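PDB 3K4U: binding component of ABC transporter from Wolinella succinogenes, which binds lysine in the crystal and probably delivers this or similar amino acids to a membrane ABC transporter for uptake. Local coordinates for residues D54-G59 with E63-I68; M72-E77 with V82-P87; E151-K156 with G177-L182; E147-V152 with D158-D163. All blocks are in the same frame, centred on the assembly; numbering follows the deposited sequence.

Interaction 1: D54-G59 with E63-I68; sequences DGLIPG and EKFDII
G59 and F65 meet at the heart of this contact, where the backbone carbon C of G59 stands 4.0 Å above one face of the F65 ring, toward its rim. The ring's leading atoms reach under the helix as well: F65 CE1 lies 3.5 Å from the carbonyl oxygen of L56, approached obliquely. K64 lies against the same glycine, its CD 3.5 Å from G59 CA, before the chain bends off and leads its amino end away. Further along, I68 points toward the helix and puts CD1 3.7 Å from L56 CB, with I57 CG1 a looser neighbour at 4.2 Å. The turn between the segments sets these groups up. E63 leaves the helix with positive phi in a Schellman motif, and a weak hydrogen bond of 3.5 Å runs from F65 N to G59 O. Behind it, E63 O takes a bond from R8 NH2, D66 OD2 one from R8 N, and I68 shares a backbone hydrogen bond with A194. Helix 56-61 is the helical link of a beta-alpha-beta crossover from strand 45-50 to strand 67-68. Chemically, apolar side chains pack against helix backbone, and at G59 the F65 ring meets that backbone with no side chain between them.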
loop_
_atom_site.group_PDB
_atom_site.type_symbol
_atom_site.label_atom_id
_atom_site.label_comp_id
_atom_site.label_asym_id
_atom_site.label_seq_id
_atom_site.Cartn_x
_atom_site.Cartn_y
_atom_site.Cartn_z
ATOM N N ASP E 54 13.761 -38.741 17.166
ATOM C CA ASP E 54 13.329 -38.574 18.535
ATOM C C ASP E 54 14.467 -38.097 19.411
ATOM O O ASP E 54 14.295 -37.930 20.629
ATOM C CB ASP E 54 12.733 -39.878 19.064
ATOM C CG ASP E 54 13.734 -41.051 19.082
ATOM O OD1 ASP E 54 13.629 -41.866 20.031
ATOM O OD2 ASP E 54 14.604 -41.193 18.177
ATOM N N GLY E 55 15.635 -37.880 18.783
ATOM C CA GLY E 55 16.870 -37.499 19.482
ATOM C C GLY E 55 17.370 -36.129 19.049
ATOM O O GLY E 55 18.328 -35.612 19.577
ATOM N N LEU E 56 16.713 -35.509 18.093
ATOM C CA LEU E 56 17.066 -34.122 17.713
ATOM C C LEU E 56 16.896 -33.104 18.831
ATOM O O LEU E 56 17.846 -32.409 19.178
ATOM C CB LEU E 56 16.276 -33.669 16.506
ATOM C CG LEU E 56 16.701 -34.282 15.179
ATOM C CD1 LEU E 56 15.708 -33.829 14.122
ATOM C CD2 LEU E 56 18.085 -33.865 14.749
ATOM N N ILE E 57 15.691 -33.014 19.401
ATOM C CA ILE E 57 15.472 -32.019 20.431
ATOM C C ILE E 57 16.394 -32.268 21.629
ATOM O O ILE E 57 17.091 -31.343 22.056
ATOM C CB ILE E 57 14.004 -31.854 20.810
ATOM C CG1 ILE E 57 13.338 -30.873 19.854
ATOM C CG2 ILE E 57 13.868 -31.329 22.247
ATOM C CD1 ILE E 57 11.816 -30.884 19.902
ATOM N N PRO E 58 16.438 -33.510 22.142
ATOM C CA PRO E 58 17.230 -33.735 23.324
ATOM C C PRO E 58 18.727 -33.566 23.052
ATOM O O PRO E 58 19.463 -33.155 23.939
ATOM C CB PRO E 58 16.915 -35.188 23.680
ATOM C CG PRO E 58 15.686 -35.510 22.987
ATOM C CD PRO E 58 15.756 -34.742 21.725
ATOM N N GLY E 59 19.166 -33.883 21.843
ATOM C CA GLY E 59 20.512 -33.608 21.437
ATOM C C GLY E 59 20.816 -32.128 21.460
ATOM O O GLY E 59 21.931 -31.713 21.796
ATOM N N GLU E 63 23.297 -30.330 24.227
ATOM C CA GLU E 63 24.459 -29.648 23.658
ATOM C C GLU E 63 25.333 -30.525 22.747
ATOM O O GLU E 63 26.441 -30.127 22.364
ATOM C CB GLU E 63 25.273 -28.880 24.719
ATOM C CG GLU E 63 24.696 -27.494 25.063
ATOM C CD GLU E 63 25.336 -26.833 26.307
ATOM O OE1 GLU E 63 25.672 -25.624 26.235
ATOM O OE2 GLU E 63 25.492 -27.506 27.362
ATOM N N LYS E 64 24.810 -31.694 22.370
ATOM C CA LYS E 64 25.345 -32.442 21.227
ATOM C C LYS E 64 25.449 -31.583 19.949
ATOM O O LYS E 64 26.317 -31.845 19.123
ATOM C CB LYS E 64 24.483 -33.667 20.933
ATOM C CG LYS E 64 24.706 -34.884 21.856
ATOM C CD LYS E 64 23.367 -35.581 22.071
ATOM C CE LYS E 64 23.483 -36.966 22.642
ATOM N NZ LYS E 64 24.445 -37.000 23.758
ATOM N N PHE E 65 24.546 -30.592 19.766
ATOM C CA PHE E 65 24.682 -29.606 18.663
ATOM C C PHE E 65 24.158 -28.195 18.936
ATOM O O PHE E 65 23.669 -27.913 20.004
ATOM C CB PHE E 65 24.195 -30.149 17.335
ATOM C CG PHE E 65 23.121 -31.169 17.445
ATOM C CD1 PHE E 65 21.795 -30.809 17.333
ATOM C CD2 PHE E 65 23.432 -32.498 17.596
ATOM C CE1 PHE E 65 20.775 -31.765 17.408
ATOM C CE2 PHE E 65 22.444 -33.454 17.681
ATOM C CZ PHE E 65 21.102 -33.084 17.583
ATOM N N ASP E 66 24.283 -27.300 17.965
ATOM C CA ASP E 66 23.975 -25.889 18.175
ATOM C C ASP E 66 22.585 -25.466 17.681
ATOM O O ASP E 66 21.946 -24.582 18.271
ATOM C CB ASP E 66 25.086 -25.039 17.583
ATOM C CG ASP E 66 26.452 -25.398 18.173
ATOM O OD1 ASP E 66 26.499 -25.638 19.401
ATOM O OD2 ASP E 66 27.471 -25.466 17.432
ATOM N N ILE E 67 22.114 -26.145 16.638
ATOM C CA ILE E 67 20.903 -25.775 15.905
ATOM C C ILE E 67 20.372 -27.028 15.192
ATOM O O ILE E 67 21.140 -27.948 14.920
ATOM C CB ILE E 67 21.256 -24.658 14.882
ATOM C CG1 ILE E 67 20.011 -24.086 14.160
ATOM C CG2 ILE E 67 22.291 -25.155 13.917
ATOM C CD1 ILE E 67 20.218 -22.763 13.476
ATOM N N ILE E 68 19.063 -27.083 14.935
ATOM C CA ILE E 68 18.423 -28.195 14.213
ATOM C C ILE E 68 17.915 -27.660 12.887
ATOM O O ILE E 68 17.017 -26.833 12.853
ATOM C CB ILE E 68 17.173 -28.684 14.963
ATOM C CG1 ILE E 68 17.526 -29.437 16.251
ATOM C CG2 ILE E 68 16.289 -29.580 14.080
ATOM C CD1 ILE E 68 16.271 -29.980 16.945
#

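Interaction 2: M72-E77 with V82-P87; sequences MTISQE and VNFVEP. With LYS (lysine), chain K.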
loop_
_atom_site.group_PDB
_atom_site.type_symbol
_atom_site.label_atom_id
_atom_site.label_comp_id
_atom_site.label_asym_id
_atom_site.label_seq_id
_atom_site.Cartn_x
_atom_site.Cartn_y
_atom_site.Cartn_z
HETATM N N MSE E 72 11.840 -28.942 10.424
HETATM C CA MSE E 72 11.044 -29.249 11.569
HETATM C C MSE E 72 9.942 -28.229 11.746
HETATM O O MSE E 72 10.160 -27.018 11.590
HETATM C CB MSE E 72 11.933 -29.292 12.810
HETATM C CG MSE E 72 11.156 -29.305 14.097
HETATM SE SE MSE E 72 12.336 -29.601 15.608
HETATM C CE MSE E 72 13.386 -27.988 15.304
ATOM N N THR E 73 8.754 -28.742 12.058
ATOM C CA THR E 73 7.538 -27.950 12.200
ATOM C C THR E 73 7.657 -27.149 13.488
ATOM O O THR E 73 8.139 -27.662 14.486
ATOM C CB THR E 73 6.323 -28.896 12.262
ATOM O OG1 THR E 73 6.100 -29.445 10.955
ATOM C CG2 THR E 73 5.032 -28.199 12.756
ATOM N N ILE E 74 7.283 -25.879 13.444
ATOM C CA ILE E 74 7.176 -25.108 14.677
ATOM C C ILE E 74 5.840 -25.457 15.292
ATOM O O ILE E 74 4.792 -25.234 14.677
ATOM C CB ILE E 74 7.273 -23.620 14.404
ATOM C CG1 ILE E 74 8.488 -23.381 13.519
ATOM C CG2 ILE E 74 7.381 -22.843 15.699
ATOM C CD1 ILE E 74 8.877 -21.967 13.384
ATOM N N SER E 75 5.874 -26.078 16.459
ATOM C CA SER E 75 4.660 -26.523 17.123
ATOM C C SER E 75 4.672 -25.969 18.561
ATOM O O SER E 75 5.712 -25.754 19.102
ATOM C CB SER E 75 4.544 -28.056 17.058
ATOM O OG SER E 75 5.288 -28.720 18.069
ATOM N N GLN E 76 3.524 -25.736 19.176
ATOM C CA GLN E 76 3.531 -25.214 20.532
ATOM C C GLN E 76 4.131 -26.188 21.528
ATOM O O GLN E 76 4.779 -25.786 22.468
ATOM C CB GLN E 76 2.122 -24.751 20.972
ATOM C CG GLN E 76 1.779 -23.341 20.459
ATOM C CD GLN E 76 1.733 -23.342 18.978
ATOM O OE1 GLN E 76 0.796 -23.852 18.400
ATOM N NE2 GLN E 76 2.774 -22.867 18.344
ATOM N N GLU E 77 3.915 -27.469 21.312
ATOM C CA GLU E 77 4.430 -28.484 22.197
ATOM C C GLU E 77 5.967 -28.528 22.151
ATOM O O GLU E 77 6.620 -28.587 23.199
ATOM C CB GLU E 77 3.841 -29.821 21.793
ATOM C CG GLU E 77 3.810 -30.875 22.842
ATOM C CD GLU E 77 3.250 -32.171 22.284
ATOM O OE1 GLU E 77 3.648 -33.257 22.780
ATOM O OE2 GLU E 77 2.442 -32.113 21.328
ATOM N N VAL E 82 12.440 -26.184 22.994
ATOM C CA VAL E 82 13.433 -25.368 22.300
ATOM C C VAL E 82 12.806 -24.063 21.794
ATOM O O VAL E 82 11.570 -23.950 21.824
ATOM C CB VAL E 82 14.074 -26.147 21.113
ATOM C CG1 VAL E 82 14.985 -27.246 21.643
ATOM C CG2 VAL E 82 13.038 -26.730 20.156
ATOM N N ASN E 83 13.625 -23.107 21.313
ATOM C CA ASN E 83 13.143 -21.874 20.676
ATOM C C ASN E 83 13.286 -22.032 19.182
ATOM O O ASN E 83 14.217 -22.707 18.706
ATOM C CB ASN E 83 13.975 -20.646 21.016
ATOM C CG ASN E 83 13.754 -20.120 22.406
ATOM O OD1 ASN E 83 12.685 -20.255 23.000
ATOM N ND2 ASN E 83 14.768 -19.479 22.931
ATOM N N PHE E 84 12.389 -21.379 18.439
ATOM C CA PHE E 84 12.421 -21.430 17.005
ATOM C C PHE E 84 12.717 -20.091 16.381
ATOM O O PHE E 84 12.436 -19.058 16.960
ATOM C CB PHE E 84 11.096 -21.874 16.502
ATOM C CG PHE E 84 10.908 -23.336 16.534
ATOM C CD1 PHE E 84 11.463 -24.120 15.535
ATOM C CD2 PHE E 84 10.162 -23.932 17.522
ATOM C CE1 PHE E 84 11.287 -25.458 15.532
ATOM C CE2 PHE E 84 9.976 -25.290 17.512
ATOM C CZ PHE E 84 10.554 -26.050 16.523
ATOM N N VAL E 85 13.320 -20.136 15.203
ATOM C CA VAL E 85 13.648 -18.982 14.415
ATOM C C VAL E 85 12.474 -18.710 13.466
ATOM O O VAL E 85 11.784 -19.641 13.089
ATOM C CB VAL E 85 14.936 -19.282 13.628
ATOM C CG1 VAL E 85 15.085 -18.387 12.421
ATOM C CG2 VAL E 85 16.121 -19.096 14.538
ATOM N N GLU E 86 12.224 -17.460 13.092
ATOM C CA GLU E 86 11.127 -17.167 12.130
ATOM C C GLU E 86 11.080 -18.261 11.070
ATOM O O GLU E 86 12.095 -18.684 10.599
ATOM C CB GLU E 86 11.302 -15.769 11.501
ATOM C CG GLU E 86 10.895 -14.658 12.449
ATOM C CD GLU E 86 9.470 -14.858 12.980
ATOM O OE1 GLU E 86 8.510 -14.734 12.167
ATOM O OE2 GLU E 86 9.288 -15.135 14.190
ATOM N N PRO E 87 9.899 -18.744 10.683
ATOM C CA PRO E 87 9.952 -19.973 9.893
ATOM C C PRO E 87 10.628 -19.736 8.556
ATOM O O PRO E 87 10.681 -18.597 8.126
ATOM C CB PRO E 87 8.481 -20.325 9.727
ATOM C CG PRO E 87 7.820 -19.072 9.770
ATOM C CD PRO E 87 8.542 -18.194 10.735
HETATM N N LYS K . 7.761 -31.508 9.377
HETATM C CA LYS K . 7.992 -32.856 9.852
HETATM C C LYS K . 7.986 -32.815 11.363
HETATM O O LYS K . 8.381 -31.805 11.940
HETATM C CB LYS K . 9.355 -33.366 9.363
HETATM C CG LYS K . 9.502 -34.870 9.337
HETATM C CD LYS K . 10.902 -35.260 9.659
HETATM C CE LYS K . 11.205 -36.720 9.303
HETATM N NZ LYS K . 12.661 -37.018 9.313
HETATM O OXT LYS K . 7.600 -33.772 12.032
#
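The F84 ring lies against M72, T73 and I74, and the aromatic contacts come first. I74 lays its CG2 over one face, 3.9 Å from the ring centroid and 29° off the normal, a CH-pi contact. That methyl is anti to the backbone N of I74, with CG1 beside that N (chi1 -49°), a torsion that brings CG2 over the ring and CG1 above its rim. M72, a selenomethionine, makes a Met-aromatic contact with SE at the ring edge, 5.2 Å from the centroid. Another apolar contact is I74 CD1 with P87 CB, at 4.0 Å.

The polar contacts face the other way, into the lysine pocket. T73 N donates a nearly straight bond (164°) to O of the bound lysine at 3.1 Å, and the ligand's N donates to T73 OG1, also 3.1 Å away; S125 OG bonds the same hydroxyl. Beyond F84, its carbonyl accepts from N204 ND2 of a second subunit. An alanine in place of F84 would probably open a gap between I74 and M72, leaving both free to shift beside T73. The chemistry implies a division of labour: apolar packing backs the chain, whose T73 then offers a donor and a hydroxyl to the ligand's main-chain atoms.

Interaction 3: E151-K156 with G177-L182; sequences EVLNGK and GYLVHL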
loop_
_atom_site.group_PDB
_atom_site.type_symbol
_atom_site.label_atom_id
_atom_site.label_comp_id
_atom_site.label_asym_id
_atom_site.label_seq_id
_atom_site.Cartn_x
_atom_site.Cartn_y
_atom_site.Cartn_z
ATOM N N GLU E 151 5.073 -49.632 1.618
ATOM C CA GLU E 151 3.798 -50.314 1.891
ATOM C C GLU E 151 2.678 -49.989 0.880
ATOM O O GLU E 151 1.884 -50.867 0.508
ATOM C CB GLU E 151 3.299 -50.036 3.318
ATOM C CG GLU E 151 4.285 -50.270 4.443
ATOM C CD GLU E 151 4.752 -51.703 4.521
ATOM O OE1 GLU E 151 3.893 -52.608 4.673
ATOM O OE2 GLU E 151 5.987 -51.929 4.424
ATOM N N VAL E 152 2.585 -48.753 0.421
ATOM C CA VAL E 152 1.594 -48.501 -0.605
ATOM C C VAL E 152 2.122 -48.997 -1.983
ATOM O O VAL E 152 1.373 -49.660 -2.745
ATOM C CB VAL E 152 0.909 -47.064 -0.489
ATOM C CG1 VAL E 152 1.779 -46.058 0.303
ATOM C CG2 VAL E 152 0.423 -46.524 -1.820
ATOM N N LEU E 153 3.408 -48.754 -2.260
ATOM C CA LEU E 153 4.072 -49.381 -3.434
ATOM C C LEU E 153 3.979 -50.911 -3.464
ATOM O O LEU E 153 3.897 -51.518 -4.539
ATOM C CB LEU E 153 5.544 -48.977 -3.551
ATOM C CG LEU E 153 5.781 -47.601 -4.175
ATOM C CD1 LEU E 153 7.203 -47.126 -3.933
ATOM C CD2 LEU E 153 5.458 -47.615 -5.642
ATOM N N ASN E 154 3.982 -51.522 -2.280
ATOM C CA ASN E 154 3.869 -52.966 -2.173
ATOM C C ASN E 154 2.436 -53.444 -2.268
ATOM O O ASN E 154 2.202 -54.629 -2.471
ATOM C CB ASN E 154 4.533 -53.473 -0.884
ATOM C CG ASN E 154 6.053 -53.485 -0.984
ATOM O OD1 ASN E 154 6.616 -53.327 -2.071
ATOM N ND2 ASN E 154 6.724 -53.657 0.152
ATOM N N GLY E 155 1.482 -52.522 -2.131
ATOM C CA GLY E 155 0.062 -52.887 -2.087
ATOM C C GLY E 155 -0.309 -53.583 -0.779
ATOM O O GLY E 155 -1.129 -54.499 -0.771
ATOM N N LYS E 156 0.308 -53.161 0.318
ATOM C CA LYS E 156 -0.031 -53.648 1.649
ATOM C C LYS E 156 -0.713 -52.511 2.443
ATOM O O LYS E 156 -1.133 -52.689 3.601
ATOM C CB LYS E 156 1.231 -54.136 2.383
ATOM C CG LYS E 156 2.086 -55.168 1.630
ATOM C CD LYS E 156 2.481 -56.326 2.552
ATOM C CE LYS E 156 3.972 -56.670 2.461
ATOM N NZ LYS E 156 4.467 -57.259 3.755
ATOM N N GLY E 177 4.945 -43.308 -12.149
ATOM C CA GLY E 177 4.168 -44.336 -12.829
ATOM C C GLY E 177 3.180 -45.107 -11.958
ATOM O O GLY E 177 2.205 -45.643 -12.473
ATOM N N TYR E 178 3.408 -45.168 -10.646
ATOM C CA TYR E 178 2.685 -46.134 -9.811
ATOM C C TYR E 178 1.709 -45.531 -8.812
ATOM O O TYR E 178 0.687 -46.132 -8.506
ATOM C CB TYR E 178 3.668 -47.060 -9.085
ATOM C CG TYR E 178 4.775 -47.585 -9.969
ATOM C CD1 TYR E 178 4.736 -48.884 -10.476
ATOM C CD2 TYR E 178 5.863 -46.768 -10.319
ATOM C CE1 TYR E 178 5.761 -49.369 -11.293
ATOM C CE2 TYR E 178 6.887 -47.236 -11.140
ATOM C CZ TYR E 178 6.832 -48.538 -11.620
ATOM O OH TYR E 178 7.847 -49.003 -12.427
ATOM N N LEU E 179 2.030 -44.353 -8.292
ATOM C CA LEU E 179 1.172 -43.674 -7.325
ATOM C C LEU E 179 0.624 -42.383 -7.914
ATOM O O LEU E 179 1.002 -41.995 -9.035
ATOM C CB LEU E 179 1.958 -43.376 -6.050
ATOM C CG LEU E 179 2.074 -44.419 -4.927
ATOM C CD1 LEU E 179 2.244 -45.840 -5.436
ATOM C CD2 LEU E 179 3.232 -44.030 -4.037
ATOM N N VAL E 180 -0.289 -41.739 -7.178
ATOM C CA VAL E 180 -0.788 -40.416 -7.563
ATOM C C VAL E 180 -0.884 -39.476 -6.368
ATOM O O VAL E 180 -1.455 -39.824 -5.326
ATOM C CB VAL E 180 -2.132 -40.460 -8.304
ATOM C CG1 VAL E 180 -2.549 -39.040 -8.712
ATOM C CG2 VAL E 180 -2.036 -41.342 -9.532
ATOM N N HIS E 181 -0.323 -38.285 -6.559
ATOM C CA HIS E 181 -0.203 -37.231 -5.562
ATOM C C HIS E 181 -1.489 -36.400 -5.412
ATOM O O HIS E 181 -1.802 -35.547 -6.262
ATOM C CB HIS E 181 0.949 -36.326 -6.013
ATOM C CG HIS E 181 1.341 -35.271 -5.031
ATOM N ND1 HIS E 181 1.049 -35.349 -3.686
ATOM C CD2 HIS E 181 2.063 -34.137 -5.195
ATOM C CE1 HIS E 181 1.554 -34.298 -3.064
ATOM N NE2 HIS E 181 2.184 -33.553 -3.955
ATOM N N LEU E 182 -2.237 -36.645 -4.338
ATOM C CA LEU E 182 -3.324 -35.739 -3.973
ATOM C C LEU E 182 -2.732 -34.556 -3.208
ATOM O O LEU E 182 -2.468 -34.642 -1.994
ATOM C CB LEU E 182 -4.416 -36.464 -3.190
ATOM C CG LEU E 182 -5.376 -37.193 -4.135
ATOM C CD1 LEU E 182 -6.357 -38.051 -3.357
ATOM C CD2 LEU E 182 -6.126 -36.192 -5.051
#
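L179 drives its branched end between V152 and L153 on the last turn of helix 145-154. The bump is L179 CD1, which fills the notch between two neighbouring helix side chains: it lies 3.7 Å from L153 CD2 and 4.1 Å from V152 CG2. The same valine methyl also approaches L179 CG, at 4.1 Å. The two leucine side chains cross at about a right angle, and CD2 of L153 beds against CD1 of L179. L153 answers in kind. Its CD2 drops into the step between L179 CD1 and the CB of Y178, reaching that CB at 3.9 Å. Beyond CB the tyrosine leads away, its ring turned outward and met only obliquely by the L153 methyl. With CG beside the backbone N (chi1 -80°), L153 swings its end nearer to the strand than its first bond would suggest.

The helix closes in a Schellman motif: G155 takes a positive phi, its N bonds back to V152 O, and K156 N bonds to E151 O at 2.8 Å. The contact thus joins the C-terminal end of this helix to the start of strand 179-182, which pairs antiparallel with strand 89-98 in the mixed sheet. F170 of helix 164-175 also packs on L153, a third surface against this leucine.

Interaction 4: E147-V152 with D158-D163; sequences EAVQEV and DMFIFD. With LYS (lysine), chain K.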
loop_
_atom_site.group_PDB
_atom_site.type_symbol
_atom_site.label_atom_id
_atom_site.label_comp_id
_atom_site.label_asym_id
_atom_site.label_seq_id
_atom_site.Cartn_x
_atom_site.Cartn_y
_atom_site.Cartn_z
ATOM N N GLU E 147 10.301 -46.440 4.292
ATOM C CA GLU E 147 9.713 -47.742 4.641
ATOM C C GLU E 147 8.228 -47.651 4.596
ATOM O O GLU E 147 7.555 -48.665 4.388
ATOM C CB GLU E 147 10.086 -48.189 6.040
ATOM C CG GLU E 147 11.453 -48.772 6.176
ATOM C CD GLU E 147 11.776 -48.993 7.613
ATOM O OE1 GLU E 147 11.087 -49.828 8.240
ATOM O OE2 GLU E 147 12.701 -48.330 8.134
ATOM N N ALA E 148 7.725 -46.430 4.788
ATOM C CA ALA E 148 6.300 -46.182 4.916
ATOM C C ALA E 148 5.678 -46.244 3.563
ATOM O O ALA E 148 4.759 -47.015 3.348
ATOM C CB ALA E 148 6.052 -44.854 5.565
ATOM N N VAL E 149 6.214 -45.489 2.620
ATOM C CA VAL E 149 5.654 -45.539 1.277
ATOM C C VAL E 149 5.750 -46.893 0.604
ATOM O O VAL E 149 4.837 -47.261 -0.150
ATOM C CB VAL E 149 6.293 -44.544 0.326
ATOM C CG1 VAL E 149 5.235 -43.600 -0.181
ATOM C CG2 VAL E 149 7.460 -43.836 0.977
ATOM N N GLN E 150 6.857 -47.620 0.826
ATOM C CA GLN E 150 6.994 -48.979 0.280
ATOM C C GLN E 150 5.730 -49.782 0.466
ATOM O O GLN E 150 5.342 -50.499 -0.433
ATOM C CB GLN E 150 8.172 -49.723 0.892
ATOM C CG GLN E 150 9.519 -49.416 0.237
ATOM C CD GLN E 150 9.514 -49.754 -1.231
ATOM O OE1 GLN E 150 9.114 -50.852 -1.622
ATOM N NE2 GLN E 150 9.923 -48.800 -2.061
ATOM N N GLU E 151 5.073 -49.632 1.618
ATOM C CA GLU E 151 3.798 -50.314 1.891
ATOM C C GLU E 151 2.678 -49.989 0.880
ATOM O O GLU E 151 1.884 -50.867 0.508
ATOM C CB GLU E 151 3.299 -50.036 3.318
ATOM C CG GLU E 151 4.285 -50.270 4.443
ATOM C CD GLU E 151 4.752 -51.703 4.521
ATOM O OE1 GLU E 151 3.893 -52.608 4.673
ATOM O OE2 GLU E 151 5.987 -51.929 4.424
ATOM N N VAL E 152 2.585 -48.753 0.421
ATOM C CA VAL E 152 1.594 -48.501 -0.605
ATOM C C VAL E 152 2.122 -48.997 -1.983
ATOM O O VAL E 152 1.373 -49.660 -2.745
ATOM C CB VAL E 152 0.909 -47.064 -0.489
ATOM C CG1 VAL E 152 1.779 -46.058 0.303
ATOM C CG2 VAL E 152 0.423 -46.524 -1.820
ATOM N N ASP E 158 -2.788 -48.362 1.211
ATOM C CA ASP E 158 -3.431 -47.684 0.078
ATOM C C ASP E 158 -2.900 -46.284 -0.194
ATOM O O ASP E 158 -3.015 -45.789 -1.312
ATOM C CB ASP E 158 -4.934 -47.620 0.279
ATOM C CG ASP E 158 -5.481 -48.860 0.920
ATOM O OD1 ASP E 158 -5.542 -49.907 0.227
ATOM O OD2 ASP E 158 -5.848 -48.777 2.118
HETATM N N MSE E 159 -2.317 -45.657 0.827
HETATM C CA MSE E 159 -1.960 -44.248 0.769
HETATM C C MSE E 159 -1.015 -43.807 1.875
HETATM O O MSE E 159 -1.096 -44.284 3.019
HETATM C CB MSE E 159 -3.216 -43.399 0.852
HETATM C CG MSE E 159 -4.140 -43.838 1.962
HETATM SE SE MSE E 159 -5.683 -42.672 2.028
HETATM C CE MSE E 159 -6.541 -43.407 3.657
ATOM N N PHE E 160 -0.148 -42.867 1.501
ATOM C CA PHE E 160 0.912 -42.292 2.333
ATOM C C PHE E 160 0.606 -40.814 2.655
ATOM O O PHE E 160 0.108 -40.076 1.808
ATOM C CB PHE E 160 2.235 -42.424 1.572
ATOM C CG PHE E 160 3.441 -41.935 2.331
ATOM C CD1 PHE E 160 3.943 -42.651 3.418
ATOM C CD2 PHE E 160 4.096 -40.779 1.941
ATOM C CE1 PHE E 160 5.043 -42.193 4.114
ATOM C CE2 PHE E 160 5.196 -40.333 2.646
ATOM C CZ PHE E 160 5.666 -41.047 3.731
ATOM N N ILE E 161 0.872 -40.395 3.886
ATOM C CA ILE E 161 0.639 -38.998 4.313
ATOM C C ILE E 161 1.923 -38.407 4.859
ATOM O O ILE E 161 2.611 -39.038 5.652
ATOM C CB ILE E 161 -0.424 -38.853 5.413
ATOM C CG1 ILE E 161 -0.660 -37.354 5.725
ATOM C CG2 ILE E 161 0.002 -39.614 6.685
ATOM C CD1 ILE E 161 -1.842 -37.056 6.723
ATOM N N PHE E 162 2.238 -37.186 4.447
ATOM C CA PHE E 162 3.485 -36.566 4.849
ATOM C C PHE E 162 3.549 -35.166 4.269
ATOM O O PHE E 162 2.754 -34.820 3.403
ATOM C CB PHE E 162 4.668 -37.405 4.329
ATOM C CG PHE E 162 5.900 -37.262 5.149
ATOM C CD1 PHE E 162 6.107 -38.075 6.260
ATOM C CD2 PHE E 162 6.854 -36.316 4.823
ATOM C CE1 PHE E 162 7.244 -37.916 7.045
ATOM C CE2 PHE E 162 7.986 -36.156 5.596
ATOM C CZ PHE E 162 8.186 -36.958 6.707
ATOM N N ASP E 163 4.504 -34.382 4.764
ATOM C CA ASP E 163 4.842 -33.097 4.215
ATOM C C ASP E 163 4.873 -33.150 2.695
ATOM O O ASP E 163 5.479 -34.038 2.086
ATOM C CB ASP E 163 6.183 -32.599 4.763
ATOM C CG ASP E 163 6.179 -32.408 6.290
ATOM O OD1 ASP E 163 6.946 -31.553 6.820
ATOM O OD2 ASP E 163 5.420 -33.125 6.962
HETATM N N LYS K . 7.761 -31.508 9.377
HETATM C CA LYS K . 7.992 -32.856 9.852
HETATM C C LYS K . 7.986 -32.815 11.363
HETATM O O LYS K . 8.381 -31.805 11.940
HETATM C CB LYS K . 9.355 -33.366 9.363
HETATM C CG LYS K . 9.502 -34.870 9.337
HETATM C CD LYS K . 10.902 -35.260 9.659
HETATM C CE LYS K . 11.205 -36.720 9.303
HETATM N NZ LYS K . 12.661 -37.018 9.313
HETATM O OXT LYS K . 7.600 -33.772 12.032
#
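V149 covers the F160 ring where helix 145-154 packs on strand 159-163, the last two elements of a beta-alpha-beta crossover that starts from strand 138-142. Helix and strand run nearly antiparallel, at 153°, with the short axes 7.4 Å apart.

The aromatic contact is made by both methyls of V149. CG1 makes a CH-pi contact 3.9 Å from the F160 ring centroid, while CG2 stands 4.2 Å above the plane, over its centre. F160 reaches up to them with CG anti to the backbone N (chi1 -177°), a torsion that carries the ring from the strand toward the helix. Helix 164-175 adds N167 against F160 and F170 against V149. An alanine at F160 would probably leave the V149 methyls without their aromatic floor and open a gap between helix and sheet.

Among the aliphatic contacts, V152 turns CG1 to F160 CB at 3.9 Å, and its CG2 rests 3.6 Å from the carbonyl oxygen of D158. The polar end of D158 goes elsewhere, OD2 accepting from T117 N.

At the far end the strand enters the lysine pocket. F162 receives the ligand at its edge: CE of the bound lysine lies in the ring plane, and CG of the bound lysine is 3.6 Å from F162 CZ. Y15 meets F162 edge-to-face. D163, at the N-cap position of helix 164-175, directs its carboxylate to the ligand, and the lysine N donates to D163 OD1 at 2.7 Å.

In the fold
Following the chain, interaction 1 closes the short turn between helix 56-61 and strand 67-68, and interaction 2 then closes the next loop, around helix 76-79, in series with it. The two touch through I57 CG1 and V82 CG2, 4.2 Å apart. After strands 89-98 to 138-142, interactions 3 and 4 both start from helix 145-154 and share E151 and V152. Interaction 4 closes the tight turn to strand 159-163; interaction 3 spans the longer path through helix 164-175, so strand 159-163 lies within its span. Interactions 2 and 4, with centres about 25 Å apart on opposite sides of the chain's centre, both reach the bound lysine, consistent with a two-lobed binding protein closed on its ligand.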